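Local atomic coordinates of protocadherin gamma-B3 (Homo sapiens, PDB entry 5K8R), a protein that probably mediates calcium-dependent cell adhesion through its extracellular cadherin repeats and may help establish and maintain specific neuronal connections in the brain. Residues A222-V234 / T268-E280. Numbering follows the deposited sequence.
Sequences AENLPAGSSVLKV and TGELTTIGELDFE. With CA (calcium ion), chain G; CA (calcium ion), chain F.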
ATOM      1  N   ALA A 222     -13.957 -32.498 -25.797  1.00 54.68           N
ATOM      2  CA  ALA A 222     -15.106 -33.051 -26.493  1.00 44.41           C
ATOM      3  C   ALA A 222     -16.396 -32.401 -25.999  1.00 43.22           C
ATOM      4  O   ALA A 222     -16.467 -31.853 -24.896  1.00 55.77           O
ATOM      5  CB  ALA A 222     -15.170 -34.567 -26.309  1.00 35.42           C
ATOM      6  N   GLU A 223     -17.430 -32.467 -26.842  1.00 39.69           N
ATOM      7  CA  GLU A 223     -18.688 -31.808 -26.511  1.00 41.92           C
ATOM      8  C   GLU A 223     -19.432 -32.524 -25.390  1.00 44.57           C
ATOM      9  O   GLU A 223     -20.215 -31.894 -24.670  1.00 58.32           O
ATOM     10  CB  GLU A 223     -19.573 -31.705 -27.752  1.00 44.92           C
ATOM     11  CG  GLU A 223     -19.821 -33.024 -28.457  1.00 51.92           C
ATOM     12  CD  GLU A 223     -20.845 -32.900 -29.566  1.00 47.22           C
ATOM     13  OE1 GLU A 223     -21.683 -31.977 -29.502  1.00 46.78           O
ATOM     14  OE2 GLU A 223     -20.809 -33.720 -30.506  1.00 58.54           O
ATOM     15  N   ASN A 224     -19.202 -33.825 -25.217  1.00 41.68           N
ATOM     16  CA  ASN A 224     -19.878 -34.567 -24.161  1.00 66.19           C
ATOM     17  C   ASN A 224     -19.132 -34.434 -22.838  1.00 67.40           C
ATOM     18  O   ASN A 224     -19.197 -35.328 -21.988  1.00 65.74           O
ATOM     19  CB  ASN A 224     -20.025 -36.042 -24.547  1.00 88.46           C
ATOM     20  CG  ASN A 224     -18.691 -36.745 -24.693  1.00 98.44           C
ATOM     21  OD1 ASN A 224     -17.691 -36.132 -25.060  1.00106.97           O
ATOM     22  ND2 ASN A 224     -18.670 -38.042 -24.406  1.00 96.05           N
ATOM     23  N   LEU A 225     -18.427 -33.325 -22.656  1.00 53.86           N
ATOM     24  CA  LEU A 225     -17.695 -33.084 -21.419  1.00 48.60           C
ATOM     25  C   LEU A 225     -18.672 -32.781 -20.292  1.00 44.84           C
ATOM     26  O   LEU A 225     -19.490 -31.860 -20.425  1.00 48.21           O
ATOM     27  CB  LEU A 225     -16.715 -31.928 -21.600  1.00 43.95           C
ATOM     28  CG  LEU A 225     -15.792 -31.614 -20.420  1.00 53.91           C
ATOM     29  CD1 LEU A 225     -14.873 -32.789 -20.128  1.00 38.45           C
ATOM     30  CD2 LEU A 225     -14.986 -30.351 -20.686  1.00 48.02           C
ATOM     31  N   PRO A 226     -18.638 -33.518 -19.185  1.00 47.72           N
ATOM     32  CA  PRO A 226     -19.574 -33.246 -18.090  1.00 42.97           C
ATOM     33  C   PRO A 226     -19.329 -31.881 -17.468  1.00 54.44           C
ATOM     34  O   PRO A 226     -18.213 -31.356 -17.476  1.00 61.48           O
ATOM     35  CB  PRO A 226     -19.287 -34.372 -17.086  1.00 42.59           C
ATOM     36  CG  PRO A 226     -18.596 -35.435 -17.880  1.00 48.37           C
ATOM     37  CD  PRO A 226     -17.809 -34.706 -18.923  1.00 56.00           C
ATOM     38  N   ALA A 227     -20.398 -31.307 -16.922  1.00 58.33           N
ATOM     39  CA  ALA A 227     -20.300 -30.019 -16.254  1.00 55.91           C
ATOM     40  C   ALA A 227     -19.445 -30.130 -14.997  1.00 42.99           C
ATOM     41  O   ALA A 227     -19.403 -31.171 -14.336  1.00 54.74           O
ATOM     42  CB  ALA A 227     -21.691 -29.491 -15.899  1.00 56.23           C
ATOM     43  N   GLY A 228     -18.757 -29.039 -14.671  1.00 51.89           N
ATOM     44  CA  GLY A 228     -17.846 -29.017 -13.546  1.00 52.14           C
ATOM     45  C   GLY A 228     -16.451 -29.518 -13.846  1.00 50.98           C
ATOM     46  O   GLY A 228     -15.585 -29.450 -12.963  1.00 48.90           O
ATOM     47  N   SER A 229     -16.203 -30.009 -15.056  1.00 48.25           N
ATOM     48  CA  SER A 229     -14.898 -30.551 -15.398  1.00 46.90           C
ATOM     49  C   SER A 229     -13.879 -29.434 -15.595  1.00 49.23           C
ATOM     50  O   SER A 229     -14.201 -28.341 -16.067  1.00 47.06           O
ATOM     51  CB  SER A 229     -14.990 -31.396 -16.668  1.00 51.31           C
ATOM     52  OG  SER A 229     -16.034 -32.350 -16.575  1.00 57.62           O
ATOM     53  N   SER A 230     -12.634 -29.724 -15.227  1.00 45.17           N
ATOM     54  CA  SER A 230     -11.541 -28.789 -15.451  1.00 44.32           C
ATOM     55  C   SER A 230     -11.112 -28.844 -16.911  1.00 47.53           C
ATOM     56  O   SER A 230     -10.929 -29.929 -17.472  1.00 59.31           O
ATOM     57  CB  SER A 230     -10.360 -29.115 -14.536  1.00 47.75           C
ATOM     58  OG  SER A 230      -9.301 -28.193 -14.720  1.00 54.23           O
ATOM     59  N   VAL A 231     -10.957 -27.674 -17.525  1.00 43.85           N
ATOM     60  CA  VAL A 231     -10.580 -27.571 -18.926  1.00 50.97           C
ATOM     61  C   VAL A 231      -9.157 -27.045 -19.092  1.00 50.95           C
ATOM     62  O   VAL A 231      -8.404 -27.550 -19.928  1.00 58.76           O
ATOM     63  CB  VAL A 231     -11.596 -26.704 -19.705  1.00 48.75           C
ATOM     64  CG1 VAL A 231     -11.790 -25.354 -19.035  1.00 53.84           C
ATOM     65  CG2 VAL A 231     -11.167 -26.532 -21.148  1.00 56.07           C
ATOM     66  N   LEU A 232      -8.765 -26.048 -18.299  1.00 57.57           N
ATOM     67  CA  LEU A 232      -7.399 -25.535 -18.294  1.00 38.62           C
ATOM     68  C   LEU A 232      -7.204 -24.708 -17.028  1.00 42.36           C
ATOM     69  O   LEU A 232      -8.105 -24.595 -16.192  1.00 49.37           O
ATOM     70  CB  LEU A 232      -7.103 -24.719 -19.559  1.00 34.68           C
ATOM     71  CG  LEU A 232      -7.928 -23.465 -19.856  1.00 51.50           C
ATOM     72  CD1 LEU A 232      -7.299 -22.212 -19.255  1.00 47.07           C
ATOM     73  CD2 LEU A 232      -8.102 -23.306 -21.354  1.00 42.53           C
ATOM     74  N   LYS A 233      -6.014 -24.122 -16.894  1.00 45.08           N
ATOM     75  CA  LYS A 233      -5.695 -23.291 -15.736  1.00 40.04           C
ATOM     76  C   LYS A 233      -4.702 -22.222 -16.159  1.00 39.78           C
ATOM     77  O   LYS A 233      -3.563 -22.543 -16.509  1.00 45.53           O
ATOM     78  CB  LYS A 233      -5.119 -24.129 -14.591  1.00 43.36           C
ATOM     79  CG  LYS A 233      -4.742 -23.305 -13.371  1.00 46.77           C
ATOM     80  CD  LYS A 233      -4.118 -24.170 -12.289  1.00 62.81           C
ATOM     81  CE  LYS A 233      -3.661 -23.340 -11.097  1.00 70.48           C
ATOM     82  NZ  LYS A 233      -3.016 -24.188 -10.054  1.00 81.52           N
ATOM     83  N   VAL A 234      -5.128 -20.961 -16.127  1.00 37.62           N
ATOM     84  CA  VAL A 234      -4.217 -19.868 -16.430  1.00 38.79           C
ATOM     85  C   VAL A 234      -3.321 -19.596 -15.226  1.00 44.31           C
ATOM     86  O   VAL A 234      -3.570 -20.052 -14.106  1.00 56.00           O
ATOM     87  CB  VAL A 234      -4.985 -18.606 -16.853  1.00 39.48           C
ATOM     88  CG1 VAL A 234      -5.948 -18.928 -17.990  1.00 32.63           C
ATOM     89  CG2 VAL A 234      -5.723 -18.004 -15.671  1.00 41.59           C
ATOM     90  N   THR A 268      -7.452 -19.310  -7.846  1.00 55.09           N
ATOM     91  CA  THR A 268      -6.630 -20.332  -8.482  1.00 59.81           C
ATOM     92  C   THR A 268      -6.473 -20.118  -9.983  1.00 55.73           C
ATOM     93  O   THR A 268      -5.543 -20.672 -10.579  1.00 57.71           O
ATOM     94  CB  THR A 268      -7.218 -21.721  -8.221  1.00 58.46           C
ATOM     95  OG1 THR A 268      -8.473 -21.844  -8.901  1.00 59.71           O
ATOM     96  CG2 THR A 268      -7.433 -21.936  -6.727  1.00 46.43           C
ATOM     97  N   GLY A 269      -7.351 -19.336 -10.609  1.00 52.70           N
ATOM     98  CA  GLY A 269      -7.270 -19.139 -12.042  1.00 45.75           C
ATOM     99  C   GLY A 269      -7.629 -20.357 -12.854  1.00 58.71           C
ATOM    100  O   GLY A 269      -7.379 -20.384 -14.063  1.00 54.81           O
ATOM    101  N   GLU A 270      -8.204 -21.373 -12.220  1.00 54.11           N
ATOM    102  CA  GLU A 270      -8.572 -22.598 -12.908  1.00 41.53           C
ATOM    103  C   GLU A 270      -9.890 -22.404 -13.644  1.00 37.55           C
ATOM    104  O   GLU A 270     -10.894 -22.009 -13.044  1.00 40.73           O
ATOM    105  CB  GLU A 270      -8.687 -23.752 -11.913  1.00 55.58           C
ATOM    106  CG  GLU A 270      -9.166 -25.048 -12.539  1.00 70.40           C
ATOM    107  CD  GLU A 270      -9.344 -26.158 -11.525  1.00 83.40           C
ATOM    108  OE1 GLU A 270      -8.840 -26.021 -10.391  1.00 90.13           O
ATOM    109  OE2 GLU A 270      -9.994 -27.169 -11.863  1.00 84.06           O
ATOM    110  N   LEU A 271      -9.885 -22.682 -14.944  1.00 44.65           N
ATOM    111  CA  LEU A 271     -11.085 -22.573 -15.760  1.00 40.21           C
ATOM    112  C   LEU A 271     -11.835 -23.899 -15.740  1.00 40.59           C
ATOM    113  O   LEU A 271     -11.237 -24.961 -15.938  1.00 41.28           O
ATOM    114  CB  LEU A 271     -10.723 -22.180 -17.194  1.00 39.09           C
ATOM    115  CG  LEU A 271     -11.683 -21.271 -17.969  1.00 42.72           C
ATOM    116  CD1 LEU A 271     -11.026 -20.800 -19.255  1.00 37.65           C
ATOM    117  CD2 LEU A 271     -12.993 -21.977 -18.274  1.00 48.43           C
ATOM    118  N   THR A 272     -13.140 -23.833 -15.492  1.00 41.91           N
ATOM    119  CA  THR A 272     -14.001 -25.006 -15.468  1.00 44.55           C
ATOM    120  C   THR A 272     -15.263 -24.714 -16.266  1.00 50.47           C
ATOM    121  O   THR A 272     -15.528 -23.578 -16.665  1.00 59.87           O
ATOM    122  CB  THR A 272     -14.366 -25.417 -14.034  1.00 44.46           C
ATOM    123  OG1 THR A 272     -14.982 -24.312 -13.360  1.00 49.21           O
ATOM    124  CG2 THR A 272     -13.127 -25.855 -13.261  1.00 47.28           C
ATOM    125  N   THR A 273     -16.045 -25.761 -16.501  1.00 52.28           N
ATOM    126  CA  THR A 273     -17.330 -25.631 -17.167  1.00 53.45           C
ATOM    127  C   THR A 273     -18.454 -25.682 -16.141  1.00 50.28           C
ATOM    128  O   THR A 273     -18.356 -26.361 -15.117  1.00 59.09           O
ATOM    129  CB  THR A 273     -17.531 -26.737 -18.207  1.00 50.33           C
ATOM    130  OG1 THR A 273     -17.613 -28.007 -17.550  1.00 49.28           O
ATOM    131  CG2 THR A 273     -16.374 -26.756 -19.197  1.00 53.55           C
ATOM    132  N   ILE A 274     -19.524 -24.942 -16.421  1.00 53.57           N
ATOM    133  CA  ILE A 274     -20.728 -24.980 -15.600  1.00 57.10           C
ATOM    134  C   ILE A 274     -21.962 -25.385 -16.389  1.00 61.08           C
ATOM    135  O   ILE A 274     -23.008 -25.651 -15.777  1.00 65.07           O
ATOM    136  CB  ILE A 274     -20.975 -23.631 -14.890  1.00 63.87           C
ATOM    137  CG1 ILE A 274     -21.164 -22.511 -15.914  1.00 61.66           C
ATOM    138  CG2 ILE A 274     -19.829 -23.310 -13.945  1.00 62.18           C
ATOM    139  CD1 ILE A 274     -21.350 -21.144 -15.293  1.00 53.69           C
ATOM    140  N   GLY A 275     -21.881 -25.442 -17.716  1.00 62.77           N
ATOM    141  CA  GLY A 275     -22.991 -25.878 -18.539  1.00 38.22           C
ATOM    142  C   GLY A 275     -22.614 -27.030 -19.447  1.00 41.18           C
ATOM    143  O   GLY A 275     -21.634 -27.735 -19.188  1.00 51.11           O
ATOM    144  N   GLU A 276     -23.377 -27.228 -20.517  1.00 40.21           N
ATOM    145  CA  GLU A 276     -23.163 -28.328 -21.446  1.00 49.72           C
ATOM    146  C   GLU A 276     -22.600 -27.791 -22.755  1.00 46.06           C
ATOM    147  O   GLU A 276     -23.160 -26.858 -23.339  1.00 52.59           O
ATOM    148  CB  GLU A 276     -24.467 -29.087 -21.703  1.00 51.71           C
ATOM    149  CG  GLU A 276     -25.195 -29.517 -20.439  1.00 64.41           C
ATOM    150  CD  GLU A 276     -24.383 -30.477 -19.590  1.00 73.95           C
ATOM    151  OE1 GLU A 276     -23.608 -31.272 -20.162  1.00 76.60           O
ATOM    152  OE2 GLU A 276     -24.520 -30.434 -18.349  1.00 71.78           O
ATOM    153  N   LEU A 277     -21.496 -28.380 -23.206  1.00 49.22           N
ATOM    154  CA  LEU A 277     -20.932 -28.035 -24.502  1.00 47.04           C
ATOM    155  C   LEU A 277     -21.687 -28.761 -25.606  1.00 52.59           C
ATOM    156  O   LEU A 277     -22.052 -29.931 -25.464  1.00 64.70           O
ATOM    157  CB  LEU A 277     -19.446 -28.394 -24.564  1.00 44.51           C
ATOM    158  CG  LEU A 277     -18.456 -27.628 -23.678  1.00 40.85           C
ATOM    159  CD1 LEU A 277     -18.826 -26.154 -23.608  1.00 41.71           C
ATOM    160  CD2 LEU A 277     -18.379 -28.230 -22.284  1.00 50.16           C
ATOM    161  N   ASP A 278     -21.927 -28.058 -26.711  1.00 56.11           N
ATOM    162  CA  ASP A 278     -22.634 -28.628 -27.854  1.00 47.06           C
ATOM    163  C   ASP A 278     -21.889 -28.230 -29.120  1.00 44.55           C
ATOM    164  O   ASP A 278     -21.907 -27.059 -29.511  1.00 48.46           O
ATOM    165  CB  ASP A 278     -24.088 -28.158 -27.899  1.00 45.67           C
ATOM    166  CG  ASP A 278     -24.910 -28.906 -28.931  1.00 43.18           C
ATOM    167  OD1 ASP A 278     -24.499 -30.014 -29.336  1.00 37.87           O
ATOM    168  OD2 ASP A 278     -25.974 -28.389 -29.334  1.00 35.25           O
ATOM    169  N   PHE A 279     -21.231 -29.207 -29.752  1.00 41.32           N
ATOM    170  CA  PHE A 279     -20.506 -28.937 -30.990  1.00 43.44           C
ATOM    171  C   PHE A 279     -21.434 -28.426 -32.082  1.00 50.51           C
ATOM    172  O   PHE A 279     -21.023 -27.609 -32.915  1.00 47.08           O
ATOM    173  CB  PHE A 279     -19.779 -30.200 -31.455  1.00 45.56           C
ATOM    174  CG  PHE A 279     -19.019 -30.031 -32.742  1.00 44.12           C
ATOM    175  CD1 PHE A 279     -17.723 -29.542 -32.736  1.00 46.87           C
ATOM    176  CD2 PHE A 279     -19.597 -30.369 -33.955  1.00 40.26           C
ATOM    177  CE1 PHE A 279     -17.020 -29.388 -33.917  1.00 40.45           C
ATOM    178  CE2 PHE A 279     -18.899 -30.216 -35.139  1.00 30.52           C
ATOM    179  CZ  PHE A 279     -17.608 -29.726 -35.119  1.00 31.14           C
ATOM    180  N   GLU A 280     -22.687 -28.887 -32.094  1.00 40.34           N
ATOM    181  CA  GLU A 280     -23.638 -28.445 -33.106  1.00 35.29           C
ATOM    182  C   GLU A 280     -24.005 -26.975 -32.958  1.00 41.34           C
ATOM    183  O   GLU A 280     -24.456 -26.363 -33.932  1.00 47.02           O
ATOM    184  CB  GLU A 280     -24.905 -29.303 -33.056  1.00 33.29           C
ATOM    185  CG  GLU A 280     -24.806 -30.612 -33.827  1.00 30.07           C
ATOM    186  CD  GLU A 280     -23.760 -31.551 -33.261  1.00 39.27           C
ATOM    187  OE1 GLU A 280     -23.692 -31.690 -32.022  1.00 45.93           O
ATOM    188  OE2 GLU A 280     -23.003 -32.145 -34.057  1.00 51.39           O
TER
HETATM  189 CA    CA G 506     -24.088 -32.453 -29.753  1.00 47.09          CA
HETATM  190 CA    CA F 505     -22.210 -33.938 -32.513  1.00 37.37          CA
HETATM  191  O   HOH W   1     -19.510 -29.176 -19.390  1.00 59.66           O
HETATM  192  O   HOH W   2     -24.633 -31.613 -27.436  1.00 38.88           O
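Glu223 and Glu280 join through calcium at one end of this contact in the third cadherin repeat, while Leu232 and Leu271 pair at the other, a worked example of two inner β-sandwich strands joined through loops to a calcium site. Glu223 splits its carboxylate: OE1 binds the calcium shared with Asp278 OD1, and Glu223 OE2 binds the second calcium ion at 2.5 Å. Glu280 OE1 and Asp312 bridge both ions; a water joins the first, and Asp309, Asp345 and the Glu310 backbone O the second. Glu223 OE1 also accepts the Phe279 backbone N at 2.8 Å, from above the carboxylate plane, a second-shell bond that probably helps fix the carboxylate's rotation. With CG between backbone N and carbonyl carbon (chi1 54°) and the chain extended beyond, Glu223 brings OE1 within 3.3 Å of Phe279 CB.

Backbone bonds tie strands 230-233 and 270-273 antiparallel. Val231 and Leu232 both face Leu271 in a classic β bulge: Val231 N donates almost straight (175°) to Leu271 O, and Leu271 N to Leu232 O. Ser230 OG donates to Glu270 OE2 at 3.1 Å, above the carboxylate plane. A water links Leu225 O, Thr273 OG1 and Gly275 O.

Among apolar contacts, Val231 CG1 meets Leu271 CD2 at 3.7 Å, and Leu225 CB lies against Leu277 CD2. Carboxylates this close would probably repel without the two calcium ions, which probably stiffen the junction with the fourth repeat.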